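Local coordinates for beta-1,3-glucosyltransferase (Paecilomyces sp. J18, PDB 5JVV), which is a beta-1,3-glucosyltransferase by name, with a two-sheet beta-sandwich fold consistent with glycoside hydrolase family 16, at residues 25-30 and 248-253; 29-34 and 70-75; 116-121 and 130-135. All coordinates share one frame; numbering follows the deposited sequence.

Contact 1. Residues 25-30 and 248-253; sequences DPTNGF and CGDWAG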
ATOM      1  N   ASP A  25      -6.237  10.000  11.550  1.00 11.95           N
ATOM      2  CA  ASP A  25      -5.933   9.640  10.164  1.00  8.88           C
ATOM      3  C   ASP A  25      -5.990  10.843   9.223  1.00  8.70           C
ATOM      4  O   ASP A  25      -7.019  11.514   9.145  1.00 11.82           O
ATOM      5  CB  ASP A  25      -6.925   8.587   9.679  1.00  9.25           C
ATOM      6  CG  ASP A  25      -6.618   8.107   8.278  1.00  9.13           C
ATOM      7  OD1 ASP A  25      -5.444   8.200   7.869  1.00 10.89           O
ATOM      8  OD2 ASP A  25      -7.544   7.647   7.576  1.00  9.92           O
ATOM      9  N   PRO A  26      -4.891  11.114   8.494  1.00  9.02           N
ATOM     10  CA  PRO A  26      -4.955  12.213   7.519  1.00 10.14           C
ATOM     11  C   PRO A  26      -6.022  11.990   6.441  1.00 11.64           C
ATOM     12  O   PRO A  26      -6.557  12.973   5.912  1.00 10.83           O
ATOM     13  CB  PRO A  26      -3.557  12.204   6.906  1.00 11.32           C
ATOM     14  CG  PRO A  26      -2.690  11.683   8.014  1.00 13.83           C
ATOM     15  CD  PRO A  26      -3.519  10.589   8.630  1.00 11.51           C
ATOM     16  N   THR A  27      -6.348  10.730   6.147  1.00 10.13           N
ATOM     17  CA  THR A  27      -7.406  10.417   5.177  1.00 10.48           C
ATOM     18  C   THR A  27      -8.809  10.266   5.803  1.00  9.34           C
ATOM     19  O   THR A  27      -9.745   9.775   5.152  1.00 10.46           O
ATOM     20  CB  THR A  27      -7.037   9.194   4.283  1.00  9.23           C
ATOM     21  OG1 THR A  27      -6.492   8.136   5.088  1.00  9.11           O
ATOM     22  CG2 THR A  27      -5.990   9.586   3.279  1.00 10.07           C
ATOM     23  N   ASN A  28      -8.940  10.684   7.061  1.00  8.91           N
ATOM     24  CA  ASN A  28     -10.239  10.828   7.723  1.00 10.07           C
ATOM     25  C   ASN A  28     -10.973   9.519   7.923  1.00 10.92           C
ATOM     26  O   ASN A  28     -12.206   9.487   8.026  1.00 11.34           O
ATOM     27  CB  ASN A  28     -11.119  11.832   6.971  1.00 10.12           C
ATOM     28  CG  ASN A  28     -10.486  13.199   6.898  1.00 12.03           C
ATOM     29  OD1 ASN A  28     -10.127  13.780   7.927  1.00 14.02           O
ATOM     30  ND2 ASN A  28     -10.300  13.701   5.689  1.00 14.88           N
ATOM     31  N   GLY A  29     -10.206   8.437   8.001  1.00  9.73           N
ATOM     32  CA  GLY A  29     -10.791   7.127   8.169  1.00  7.30           C
ATOM     33  C   GLY A  29     -11.352   6.847   9.553  1.00  9.41           C
ATOM     34  O   GLY A  29     -11.027   7.524  10.544  1.00 10.64           O
ATOM     35  N   PHE A  30     -12.216   5.839   9.612  1.00  9.08           N
ATOM     36  CA  PHE A  30     -12.736   5.317  10.866  1.00  8.55           C
ATOM     37  C   PHE A  30     -11.709   4.335  11.420  1.00  8.20           C
ATOM     38  O   PHE A  30     -11.942   3.117  11.479  1.00  9.29           O
ATOM     39  CB  PHE A  30     -14.084   4.640  10.611  1.00  8.81           C
ATOM     40  CG  PHE A  30     -14.791   4.171  11.855  1.00  9.02           C
ATOM     41  CD1 PHE A  30     -15.313   5.079  12.767  1.00 12.07           C
ATOM     42  CD2 PHE A  30     -14.959   2.809  12.098  1.00  9.15           C
ATOM     43  CE1 PHE A  30     -15.975   4.642  13.895  1.00 12.08           C
ATOM     44  CE2 PHE A  30     -15.620   2.362  13.226  1.00 10.25           C
ATOM     45  CZ  PHE A  30     -16.134   3.276  14.129  1.00 10.19           C
ATOM     46  N   CYS A 248     -12.810   3.187   5.655  1.00  8.38           N
ATOM     47  CA  CYS A 248     -13.775   4.210   5.246  1.00  6.98           C
ATOM     48  C   CYS A 248     -13.045   5.493   4.812  1.00  8.23           C
ATOM     49  O   CYS A 248     -12.140   5.433   3.985  1.00  8.41           O
ATOM     50  CB  CYS A 248     -14.826   4.419   6.358  1.00  8.50           C
ATOM     51  SG  CYS A 248     -15.674   2.859   6.828  1.00 10.70           S
ATOM     52  N   GLY A 249     -13.397   6.643   5.372  1.00  8.91           N
ATOM     53  CA  GLY A 249     -12.676   7.868   5.056  1.00 10.83           C
ATOM     54  C   GLY A 249     -12.829   8.332   3.614  1.00 10.06           C
ATOM     55  O   GLY A 249     -13.786   7.943   2.933  1.00 10.48           O
ATOM     56  N   ASP A 250     -11.871   9.136   3.146  1.00  9.07           N
ATOM     57  CA  ASP A 250     -11.990   9.869   1.877  1.00  8.64           C
ATOM     58  C   ASP A 250     -12.344   9.003   0.673  1.00 10.82           C
ATOM     59  O   ASP A 250     -13.245   9.342  -0.103  1.00 12.45           O
ATOM     60  CB  ASP A 250     -10.688  10.608   1.538  1.00 11.82           C
ATOM     61  CG  ASP A 250     -10.334  11.698   2.535  1.00 14.57           C
ATOM     62  OD1 ASP A 250     -11.206  12.122   3.318  1.00 14.82           O
ATOM     63  OD2 ASP A 250      -9.158  12.133   2.511  1.00 19.36           O
ATOM     64  N   TRP A 251     -11.602   7.918   0.491  1.00  9.75           N
ATOM     65  CA  TRP A 251     -11.790   7.062  -0.671  1.00  9.75           C
ATOM     66  C   TRP A 251     -12.746   5.918  -0.355  1.00  9.54           C
ATOM     67  O   TRP A 251     -13.847   5.886  -0.903  1.00 11.05           O
ATOM     68  CB  TRP A 251     -10.443   6.547  -1.207  1.00 11.70           C
ATOM     69  CG  TRP A 251     -10.567   5.732  -2.472  1.00  9.76           C
ATOM     70  CD1 TRP A 251     -11.683   5.578  -3.249  1.00 12.61           C
ATOM     71  CD2 TRP A 251      -9.530   4.966  -3.107  1.00 12.79           C
ATOM     72  NE1 TRP A 251     -11.407   4.753  -4.313  1.00 14.80           N
ATOM     73  CE2 TRP A 251     -10.096   4.363  -4.248  1.00 18.06           C
ATOM     74  CE3 TRP A 251      -8.190   4.706  -2.800  1.00 15.11           C
ATOM     75  CZ2 TRP A 251      -9.361   3.524  -5.098  1.00 18.83           C
ATOM     76  CZ3 TRP A 251      -7.460   3.880  -3.642  1.00 19.69           C
ATOM     77  CH2 TRP A 251      -8.048   3.299  -4.778  1.00 19.38           C
ATOM     78  N   ALA A 252     -12.341   4.996   0.523  1.00  8.03           N
ATOM     79  CA  ALA A 252     -13.150   3.810   0.800  1.00  8.78           C
ATOM     80  C   ALA A 252     -14.585   4.165   1.196  1.00  7.45           C
ATOM     81  O   ALA A 252     -15.531   3.499   0.764  1.00  8.37           O
ATOM     82  CB  ALA A 252     -12.504   2.936   1.889  1.00  9.43           C
ATOM     83  N   GLY A 253     -14.726   5.201   2.026  1.00  8.68           N
ATOM     84  CA  GLY A 253     -16.025   5.642   2.515  1.00  7.42           C
ATOM     85  C   GLY A 253     -16.923   6.270   1.461  1.00 10.63           C
ATOM     86  O   GLY A 253     -18.142   6.149   1.529  1.00 12.17           O
TER
HETATM   87  O   HOH W   1      -7.760  14.086   3.627  1.00 16.87           O
HETATM   88  O   HOH W   2     -14.351   7.590   7.985  1.00 11.06           O
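T27 and N28, in the loop that leads into strand 31-33, meet G249 and D250 in the first, weakly bonded turn of helix 249-255 in a polar, partly buried loop-to-helix contact. Two direct hydrogen bonds fasten it, both to D250. Its N-H points nearly along the carbonyl axis of T27 (D250 N to T27 O 3.0 Å, 162° at the hydrogen). Its carboxylate receives N28 ND2 at OD1, on the syn lone pair, at 3.0 Å; the bond is almost straight (178°) and lies in the amide plane, although amide and carboxylate are turned 60° apart. Water 1 adds a bridge, donating to D250 OD2 and P26 O, and water 2 links N28 O with G249 N. Backbones come close where both residues are glycine: G29 CA and G249 CA are 3.7 Å apart, and G249 CA also faces T27 O at 3.5 Å. D25 braces the loop with three hydrogen bonds. OD1 takes T27 N in an Asx turn, within a type I turn from D25 to N28, while OD2 accepts T27 OG1 at 2.7 Å and G29 N at 2.8 Å from the same face of its plane. T246 also bonds to this OD2, joining the loop to strand 240-247; C248 is disulfide-linked to C273 of helix 269-279, on which F30 packs, and D250 and T27 both touch W101 of strand 100-107.

Contact 2. Residues 29-34 and 70-75; sequences GFVHYV and RKSVRL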
ATOM      1  N   GLY A  29     -10.206   8.437   8.001  1.00  9.73           N
ATOM      2  CA  GLY A  29     -10.791   7.127   8.169  1.00  7.30           C
ATOM      3  C   GLY A  29     -11.352   6.847   9.553  1.00  9.41           C
ATOM      4  O   GLY A  29     -11.027   7.524  10.544  1.00 10.64           O
ATOM      5  N   PHE A  30     -12.216   5.839   9.612  1.00  9.08           N
ATOM      6  CA  PHE A  30     -12.736   5.317  10.866  1.00  8.55           C
ATOM      7  C   PHE A  30     -11.709   4.335  11.420  1.00  8.20           C
ATOM      8  O   PHE A  30     -11.942   3.117  11.479  1.00  9.29           O
ATOM      9  CB  PHE A  30     -14.084   4.640  10.611  1.00  8.81           C
ATOM     10  CG  PHE A  30     -14.791   4.171  11.855  1.00  9.02           C
ATOM     11  CD1 PHE A  30     -15.313   5.079  12.767  1.00 12.07           C
ATOM     12  CD2 PHE A  30     -14.959   2.809  12.098  1.00  9.15           C
ATOM     13  CE1 PHE A  30     -15.975   4.642  13.895  1.00 12.08           C
ATOM     14  CE2 PHE A  30     -15.620   2.362  13.226  1.00 10.25           C
ATOM     15  CZ  PHE A  30     -16.134   3.276  14.129  1.00 10.19           C
ATOM     16  N   VAL A  31     -10.559   4.881  11.806  1.00  9.30           N
ATOM     17  CA  VAL A  31      -9.425   4.085  12.256  1.00  7.72           C
ATOM     18  C   VAL A  31      -8.863   4.738  13.512  1.00  8.29           C
ATOM     19  O   VAL A  31      -8.925   5.961  13.671  1.00 10.75           O
ATOM     20  CB  VAL A  31      -8.324   4.033  11.153  1.00  9.13           C
ATOM     21  CG1 VAL A  31      -7.724   5.410  10.927  1.00  8.64           C
ATOM     22  CG2 VAL A  31      -7.247   3.030  11.503  1.00  9.17           C
ATOM     23  N   HIS A  32      -8.315   3.915  14.397  1.00  9.36           N
ATOM     24  CA  HIS A  32      -7.634   4.393  15.585  1.00  9.83           C
ATOM     25  C   HIS A  32      -6.204   3.878  15.501  1.00 11.85           C
ATOM     26  O   HIS A  32      -5.911   2.737  15.871  1.00 11.84           O
ATOM     27  CB  HIS A  32      -8.337   3.866  16.833  1.00  9.48           C
ATOM     28  CG  HIS A  32      -7.873   4.487  18.119  1.00 13.22           C
ATOM     29  ND1 HIS A  32      -6.754   5.284  18.212  1.00 21.39           N
ATOM     30  CD2 HIS A  32      -8.399   4.425  19.367  1.00 17.45           C
ATOM     31  CE1 HIS A  32      -6.604   5.683  19.463  1.00 20.76           C
ATOM     32  NE2 HIS A  32      -7.588   5.178  20.183  1.00 23.50           N
ATOM     33  N   TYR A  33      -5.319   4.719  14.994  1.00  8.90           N
ATOM     34  CA  TYR A  33      -3.923   4.341  14.855  1.00  7.77           C
ATOM     35  C   TYR A  33      -3.268   4.363  16.234  1.00 12.67           C
ATOM     36  O   TYR A  33      -3.390   5.351  16.970  1.00 13.24           O
ATOM     37  CB  TYR A  33      -3.226   5.312  13.921  1.00 11.20           C
ATOM     38  CG  TYR A  33      -3.445   5.047  12.447  1.00  8.89           C
ATOM     39  CD1 TYR A  33      -3.453   3.751  11.934  1.00  9.19           C
ATOM     40  CD2 TYR A  33      -3.622   6.101  11.562  1.00  9.23           C
ATOM     41  CE1 TYR A  33      -3.625   3.526  10.567  1.00  9.52           C
ATOM     42  CE2 TYR A  33      -3.802   5.883  10.205  1.00  9.29           C
ATOM     43  CZ  TYR A  33      -3.800   4.593   9.717  1.00 10.36           C
ATOM     44  OH  TYR A  33      -3.960   4.382   8.362  1.00  9.22           O
ATOM     45  N   VAL A  34      -2.575   3.285  16.583  1.00 10.24           N
ATOM     46  CA  VAL A  34      -1.993   3.152  17.926  1.00  8.79           C
ATOM     47  C   VAL A  34      -0.474   2.962  17.914  1.00 10.04           C
ATOM     48  O   VAL A  34       0.118   2.600  16.895  1.00 11.16           O
ATOM     49  CB  VAL A  34      -2.645   2.016  18.726  1.00 12.67           C
ATOM     50  CG1 VAL A  34      -4.133   2.297  18.915  1.00 12.00           C
ATOM     51  CG2 VAL A  34      -2.427   0.672  18.032  1.00 12.85           C
ATOM     52  N   ARG A  70     -11.692   1.812  14.242  1.00  8.56           N
ATOM     53  CA  ARG A  70     -11.189   0.478  14.553  1.00  7.92           C
ATOM     54  C   ARG A  70      -9.668   0.528  14.598  1.00  9.34           C
ATOM     55  O   ARG A  70      -9.037   1.136  13.733  1.00  9.26           O
ATOM     56  CB  ARG A  70     -11.671  -0.518  13.488  1.00  9.16           C
ATOM     57  CG  ARG A  70     -11.219  -1.951  13.726  1.00  8.51           C
ATOM     58  CD  ARG A  70     -12.075  -2.978  12.953  1.00 10.07           C
ATOM     59  NE  ARG A  70     -13.466  -3.006  13.415  1.00  7.98           N
ATOM     60  CZ  ARG A  70     -13.879  -3.489  14.590  1.00  9.93           C
ATOM     61  NH1 ARG A  70     -13.021  -4.009  15.465  1.00 10.41           N
ATOM     62  NH2 ARG A  70     -15.173  -3.448  14.896  1.00  9.76           N
ATOM     63  N   LYS A  71      -9.075  -0.104  15.611  1.00 11.07           N
ATOM     64  CA  LYS A  71      -7.629  -0.001  15.810  1.00  8.83           C
ATOM     65  C   LYS A  71      -6.805  -0.648  14.716  1.00  8.50           C
ATOM     66  O   LYS A  71      -7.115  -1.735  14.226  1.00  9.93           O
ATOM     67  CB  LYS A  71      -7.226  -0.581  17.164  1.00  8.70           C
ATOM     68  CG  LYS A  71      -7.645   0.308  18.318  1.00 13.37           C
ATOM     69  CD  LYS A  71      -7.556  -0.449  19.619  1.00 15.62           C
ATOM     70  CE  LYS A  71      -7.947   0.437  20.775  1.00 18.39           C
ATOM     71  NZ  LYS A  71      -7.939  -0.347  22.048  1.00 23.93           N
ATOM     72  N   SER A  72      -5.725   0.034  14.362  1.00  7.35           N
ATOM     73  CA  SER A  72      -4.844  -0.398  13.296  1.00  8.66           C
ATOM     74  C   SER A  72      -3.500   0.276  13.539  1.00 10.19           C
ATOM     75  O   SER A  72      -3.306   0.951  14.563  1.00  9.08           O
ATOM     76  CB  SER A  72      -5.434   0.011  11.939  1.00  9.24           C
ATOM     77  OG  SER A  72      -4.693  -0.527  10.846  1.00  8.99           O
ATOM     78  N   VAL A  73      -2.576   0.088  12.608  1.00  9.37           N
ATOM     79  CA  VAL A  73      -1.272   0.737  12.681  1.00  8.24           C
ATOM     80  C   VAL A  73      -0.865   1.343  11.340  1.00  9.18           C
ATOM     81  O   VAL A  73      -1.373   0.962  10.263  1.00  8.46           O
ATOM     82  CB  VAL A  73      -0.165  -0.225  13.174  1.00  8.40           C
ATOM     83  CG1 VAL A  73      -0.431  -0.647  14.621  1.00  9.47           C
ATOM     84  CG2 VAL A  73      -0.041  -1.447  12.248  1.00  8.74           C
ATOM     85  N   ARG A  74       0.036   2.317  11.418  1.00  8.31           N
ATOM     86  CA  ARG A  74       0.579   2.971  10.245  1.00  7.49           C
ATOM     87  C   ARG A  74       2.063   3.160  10.521  1.00  7.89           C
ATOM     88  O   ARG A  74       2.454   3.922  11.416  1.00 11.44           O
ATOM     89  CB  ARG A  74      -0.141   4.307   9.983  1.00  8.43           C
ATOM     90  CG  ARG A  74       0.568   5.210   8.989  1.00  7.50           C
ATOM     91  CD  ARG A  74      -0.330   6.341   8.495  1.00 10.35           C
ATOM     92  NE  ARG A  74       0.454   7.440   7.922  1.00 10.79           N
ATOM     93  CZ  ARG A  74      -0.032   8.377   7.108  1.00 10.04           C
ATOM     94  NH1 ARG A  74      -1.295   8.333   6.719  1.00 10.23           N
ATOM     95  NH2 ARG A  74       0.759   9.344   6.662  1.00 14.17           N
ATOM     96  N   LEU A  75       2.881   2.418   9.784  1.00  9.35           N
ATOM     97  CA  LEU A  75       4.326   2.417   9.972  1.00  9.75           C
ATOM     98  C   LEU A  75       4.979   3.287   8.904  1.00 11.05           C
ATOM     99  O   LEU A  75       4.694   3.128   7.724  1.00 10.44           O
ATOM    100  CB  LEU A  75       4.860   0.988   9.870  1.00 10.51           C
ATOM    101  CG  LEU A  75       4.767   0.130  11.134  1.00  9.39           C
ATOM    102  CD1 LEU A  75       3.323  -0.064  11.571  1.00 14.34           C
ATOM    103  CD2 LEU A  75       5.454  -1.220  10.929  1.00 11.77           C
TER
HETATM  104  O   HOH W   3      -3.616   6.543   6.667  1.00 10.09           O
HETATM  105  O   HOH W   4       0.526   3.109  14.177  1.00 11.50           O
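V31, H32 and Y33 pair with R70, K71 and S72 as neighbouring parallel strands, with short-segment axes 4.2 Å apart at closest approach and 38° between their directions. Four backbone hydrogen bonds join them: R70 N donates to F30 O, H32 N to R70 O at 2.9 Å, S72 N to H32 O, and V34 N to S72 O at 3.2 Å, so donors alternate between the chains as a parallel ladder requires. CA-H...O contacts lie between these bonds, the shortest from K71 CA to H32 O at 3.2 Å. Beyond S72 the ladder gives way, and water 4 joins R74 N to V34 O.

Apolar and CH-pi packing follows. On the face of V31, Y33 and S72, the Y33 ring has V31 CG2 over one side and R74 CB over the opposite one, 3.7 Å from the centroid and 14° off the normal; both are offset toward the rim, and only R74 CB comes from across the contact. V31 CG2, anti to the backbone N (V31 CG1 has chi1 66°), also reaches S72 CB at 3.5 Å. On the other face H32 CB and K71 CG run side by side, 3.9 Å apart. Separately, V34 CG1 crosses the K71 stem at its CG.

Three polar ends find partners beyond the two strands: K71 NZ forms a salt bridge with E42, while S72 OG and R70 NH2 hydrogen-bond to the backbone carbonyls of T245 and V277. R74 NE makes a salt bridge with E76 within strand 70-77. Water 3 is shared by Y33 OH and R74 NH1, in the planes of both ring and guanidinium. The chemistry implies a division of labour: direct cohesion comes from backbone amides and carbon surfaces, while K71, R70 and S72 tie the pair to its surroundings.

Contact 3. Residues 116-121 and 130-135; sequences EIDIIE and TMVLHT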
ATOM      1  N   GLU A 116       2.863  11.776  -4.026  1.00 11.50           N
ATOM      2  CA  GLU A 116       3.130  10.490  -3.381  1.00  8.00           C
ATOM      3  C   GLU A 116       3.212   9.379  -4.419  1.00  8.78           C
ATOM      4  O   GLU A 116       2.746   9.534  -5.556  1.00  9.15           O
ATOM      5  CB  GLU A 116       2.024  10.159  -2.370  1.00  9.67           C
ATOM      6  CG  GLU A 116       0.684   9.839  -3.007  1.00 10.09           C
ATOM      7  CD  GLU A 116      -0.452   9.829  -2.009  1.00 11.82           C
ATOM      8  OE1 GLU A 116      -0.908   8.737  -1.594  1.00 14.14           O
ATOM      9  OE2 GLU A 116      -0.898  10.924  -1.621  1.00 13.14           O
ATOM     10  N   ILE A 117       3.817   8.259  -4.022  1.00 10.25           N
ATOM     11  CA  ILE A 117       3.856   7.064  -4.850  1.00  9.63           C
ATOM     12  C   ILE A 117       3.067   5.969  -4.145  1.00  9.76           C
ATOM     13  O   ILE A 117       3.433   5.559  -3.048  1.00  9.51           O
ATOM     14  CB  ILE A 117       5.300   6.566  -5.053  1.00  9.07           C
ATOM     15  CG1 ILE A 117       6.167   7.647  -5.706  1.00 11.47           C
ATOM     16  CG2 ILE A 117       5.320   5.283  -5.885  1.00  9.25           C
ATOM     17  CD1 ILE A 117       7.648   7.413  -5.479  1.00 13.21           C
ATOM     18  N   ASP A 118       1.977   5.510  -4.750  1.00  8.67           N
ATOM     19  CA  ASP A 118       1.169   4.460  -4.124  1.00  8.98           C
ATOM     20  C   ASP A 118       1.453   3.150  -4.829  1.00  7.33           C
ATOM     21  O   ASP A 118       1.061   2.973  -5.987  1.00  8.90           O
ATOM     22  CB  ASP A 118      -0.329   4.788  -4.211  1.00  9.38           C
ATOM     23  CG  ASP A 118      -0.671   6.131  -3.593  1.00 14.12           C
ATOM     24  OD1 ASP A 118      -0.042   6.495  -2.584  1.00 13.29           O
ATOM     25  OD2 ASP A 118      -1.554   6.826  -4.127  1.00 21.64           O
ATOM     26  N   ILE A 119       2.159   2.249  -4.142  1.00  7.32           N
ATOM     27  CA  ILE A 119       2.624   1.002  -4.746  1.00  7.48           C
ATOM     28  C   ILE A 119       1.553  -0.089  -4.704  1.00  9.98           C
ATOM     29  O   ILE A 119       1.273  -0.737  -5.723  1.00  9.17           O
ATOM     30  CB  ILE A 119       3.905   0.508  -4.063  1.00  8.29           C
ATOM     31  CG1 ILE A 119       5.005   1.573  -4.190  1.00  8.76           C
ATOM     32  CG2 ILE A 119       4.379  -0.807  -4.690  1.00  9.26           C
ATOM     33  CD1 ILE A 119       6.233   1.263  -3.334  1.00 10.75           C
ATOM     34  N   ILE A 120       0.976  -0.285  -3.519  1.00 10.02           N
ATOM     35  CA  ILE A 120      -0.194  -1.133  -3.332  1.00  7.95           C
ATOM     36  C   ILE A 120      -1.268  -0.261  -2.714  1.00  9.30           C
ATOM     37  O   ILE A 120      -1.044   0.380  -1.680  1.00  9.31           O
ATOM     38  CB  ILE A 120       0.074  -2.306  -2.375  1.00  8.43           C
ATOM     39  CG1 ILE A 120       1.260  -3.140  -2.855  1.00 10.25           C
ATOM     40  CG2 ILE A 120      -1.179  -3.179  -2.257  1.00 12.90           C
ATOM     41  CD1 ILE A 120       1.706  -4.192  -1.834  1.00  8.54           C
ATOM     42  N   GLU A 121      -2.430  -0.194  -3.351  1.00  8.63           N
ATOM     43  CA  GLU A 121      -3.543   0.554  -2.764  1.00 10.44           C
ATOM     44  C   GLU A 121      -4.872   0.066  -3.308  1.00 10.44           C
ATOM     45  O   GLU A 121      -4.983  -0.305  -4.468  1.00 11.09           O
ATOM     46  CB  GLU A 121      -3.391   2.074  -2.953  1.00 15.63           C
ATOM     47  CG  GLU A 121      -4.329   2.883  -2.038  1.00 17.12           C
ATOM     48  CD  GLU A 121      -3.799   4.253  -1.681  1.00 28.78           C
ATOM     49  OE1 GLU A 121      -2.563   4.426  -1.653  1.00 30.00           O
ATOM     50  OE2 GLU A 121      -4.622   5.158  -1.396  1.00 19.79           O
ATOM     51  N   THR A 130      -4.353  -1.109  -7.515  1.00  9.56           N
ATOM     52  CA  THR A 130      -4.281   0.170  -8.216  0.56 11.64           C
ATOM     53  C   THR A 130      -3.031   0.908  -7.792  1.00 14.89           C
ATOM     54  O   THR A 130      -2.841   1.281  -6.639  1.00 16.81           O
ATOM     55  CB  THR A 130      -5.535   1.067  -8.057  0.56 12.81           C
ATOM     56  OG1 THR A 130      -5.854   1.229  -6.671  0.56 12.57           O
ATOM     57  CG2 THR A 130      -6.722   0.460  -8.784  0.56 12.35           C
ATOM     58  N   MET A 131      -2.141   1.078  -8.764  1.00  9.84           N
ATOM     59  CA  MET A 131      -0.906   1.827  -8.562  1.00 11.34           C
ATOM     60  C   MET A 131      -1.203   3.262  -8.948  1.00 12.77           C
ATOM     61  O   MET A 131      -1.805   3.509  -9.994  1.00 12.14           O
ATOM     62  CB  MET A 131       0.201   1.270  -9.464  1.00  8.87           C
ATOM     63  CG  MET A 131       0.583  -0.178  -9.116  1.00  8.48           C
ATOM     64  SD  MET A 131       1.488  -0.997 -10.435  1.00 11.41           S
ATOM     65  CE  MET A 131       0.133  -1.304 -11.575  1.00 13.94           C
ATOM     66  N   VAL A 132      -0.801   4.213  -8.107  1.00  9.46           N
ATOM     67  CA  VAL A 132      -1.126   5.621  -8.354  1.00 10.42           C
ATOM     68  C   VAL A 132       0.082   6.500  -8.063  1.00 12.41           C
ATOM     69  O   VAL A 132       0.756   6.307  -7.050  1.00 13.83           O
ATOM     70  CB  VAL A 132      -2.270   6.113  -7.430  1.00 13.52           C
ATOM     71  CG1 VAL A 132      -2.748   7.506  -7.859  1.00 13.31           C
ATOM     72  CG2 VAL A 132      -3.440   5.144  -7.423  1.00 16.10           C
ATOM     73  N   LEU A 133       0.361   7.461  -8.945  1.00  8.34           N
ATOM     74  CA  LEU A 133       1.270   8.545  -8.582  1.00 10.98           C
ATOM     75  C   LEU A 133       0.497   9.856  -8.553  1.00 11.61           C
ATOM     76  O   LEU A 133      -0.440  10.049  -9.331  1.00 11.68           O
ATOM     77  CB  LEU A 133       2.429   8.667  -9.576  1.00 13.36           C
ATOM     78  CG  LEU A 133       3.741   7.961  -9.220  1.00 13.43           C
ATOM     79  CD1 LEU A 133       3.558   6.459  -9.018  1.00 14.55           C
ATOM     80  CD2 LEU A 133       4.803   8.230 -10.287  1.00 13.39           C
ATOM     81  N   HIS A 134       0.887  10.738  -7.638  1.00 10.38           N
ATOM     82  CA  HIS A 134       0.430  12.120  -7.648  1.00 11.28           C
ATOM     83  C   HIS A 134       1.688  12.959  -7.659  1.00 12.15           C
ATOM     84  O   HIS A 134       2.577  12.743  -6.833  1.00 13.21           O
ATOM     85  CB  HIS A 134      -0.379  12.446  -6.385  1.00 14.79           C
ATOM     86  CG  HIS A 134      -1.612  11.612  -6.213  1.00 14.66           C
ATOM     87  ND1 HIS A 134      -2.815  11.934  -6.801  1.00 16.04           N
ATOM     88  CD2 HIS A 134      -1.830  10.481  -5.502  1.00 18.22           C
ATOM     89  CE1 HIS A 134      -3.721  11.033  -6.464  1.00 15.05           C
ATOM     90  NE2 HIS A 134      -3.149  10.140  -5.679  1.00 14.37           N
ATOM     91  N   THR A 135       1.779  13.904  -8.589  1.00 11.92           N
ATOM     92  CA  THR A 135       2.979  14.726  -8.718  1.00 10.13           C
ATOM     93  C   THR A 135       2.639  16.203  -8.595  1.00  9.14           C
ATOM     94  O   THR A 135       1.509  16.600  -8.879  1.00 12.88           O
ATOM     95  CB  THR A 135       3.685  14.503 -10.077  1.00 10.49           C
ATOM     96  OG1 THR A 135       2.786  14.818 -11.155  1.00 11.80           O
ATOM     97  CG2 THR A 135       4.154  13.061 -10.230  1.00 13.82           C
TER
HETATM   98  O   HOH W   5      -3.954   7.818  -4.238  1.00 24.75           O
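The bond from D118 N to V132 O, 2.7 Å and nearly in line with the carbonyl, is the shortest backbone bond of this antiparallel pair. V132 N answers to D118 O at 3.1 Å, on an in-plane lone pair, making D118 and V132 a hydrogen-bonded pair; E116 and H134 form another, with E116 N to H134 O and H134 N to E116 O both 3.0 Å. Between them lies the non-hydrogen-bonded pair I117 and L133, whose side chains run alongside each other and touch at I117 CG2 and L133 CD1, on the face covered by I195 of strand 195-201. The strands are the two arms of a beta hairpin, and the sequence EIDIIE with its classic bulge, I119 and I120 both facing F104, matches the signature of the bulged branch of glycoside hydrolase family 16. Past the bulge E121 O accepts T130 N at 3.2 Å; in one of two T130 conformers, so with less certainty, OG1 also donates to it. On the face of E116, D118, V132 and H134, E116 CG, set between the backbone N and carbonyl carbon (chi1 69°), meets the imidazole edge at H134 CD2, 3.6 Å away. Water 5, in the ring plane, is 2.8 Å from H134 NE2 and donates to D118 OD2 at 2.6 Å. Outside the hairpin, W111 NE1 donates to E116 OE2 and W101 NE1 to E121 OE2.

From the N terminus, the chain reaches 25-30 first; contact 1 starts there and contact 2 at the overlapping 29-34, sharing G29 and F30. Contact 2 closes first, at 70-75, around a loop of 35 residues. Contact 3 follows in series as a tight hairpin, with eight residues between its arms. Only at 248-253 does contact 1 close, so the hairpin is nested inside its 217-residue loop. Contacts 2 and 3 belong to one mixed sheet, their centres about 20 Å apart, with strands 240-247 and 100-107 lying side by side between them. Contact 1 touches both: D25 CB packs on V31 CG1 at 3.5 Å, and W251 CZ3 on E121 CG at 3.7 Å.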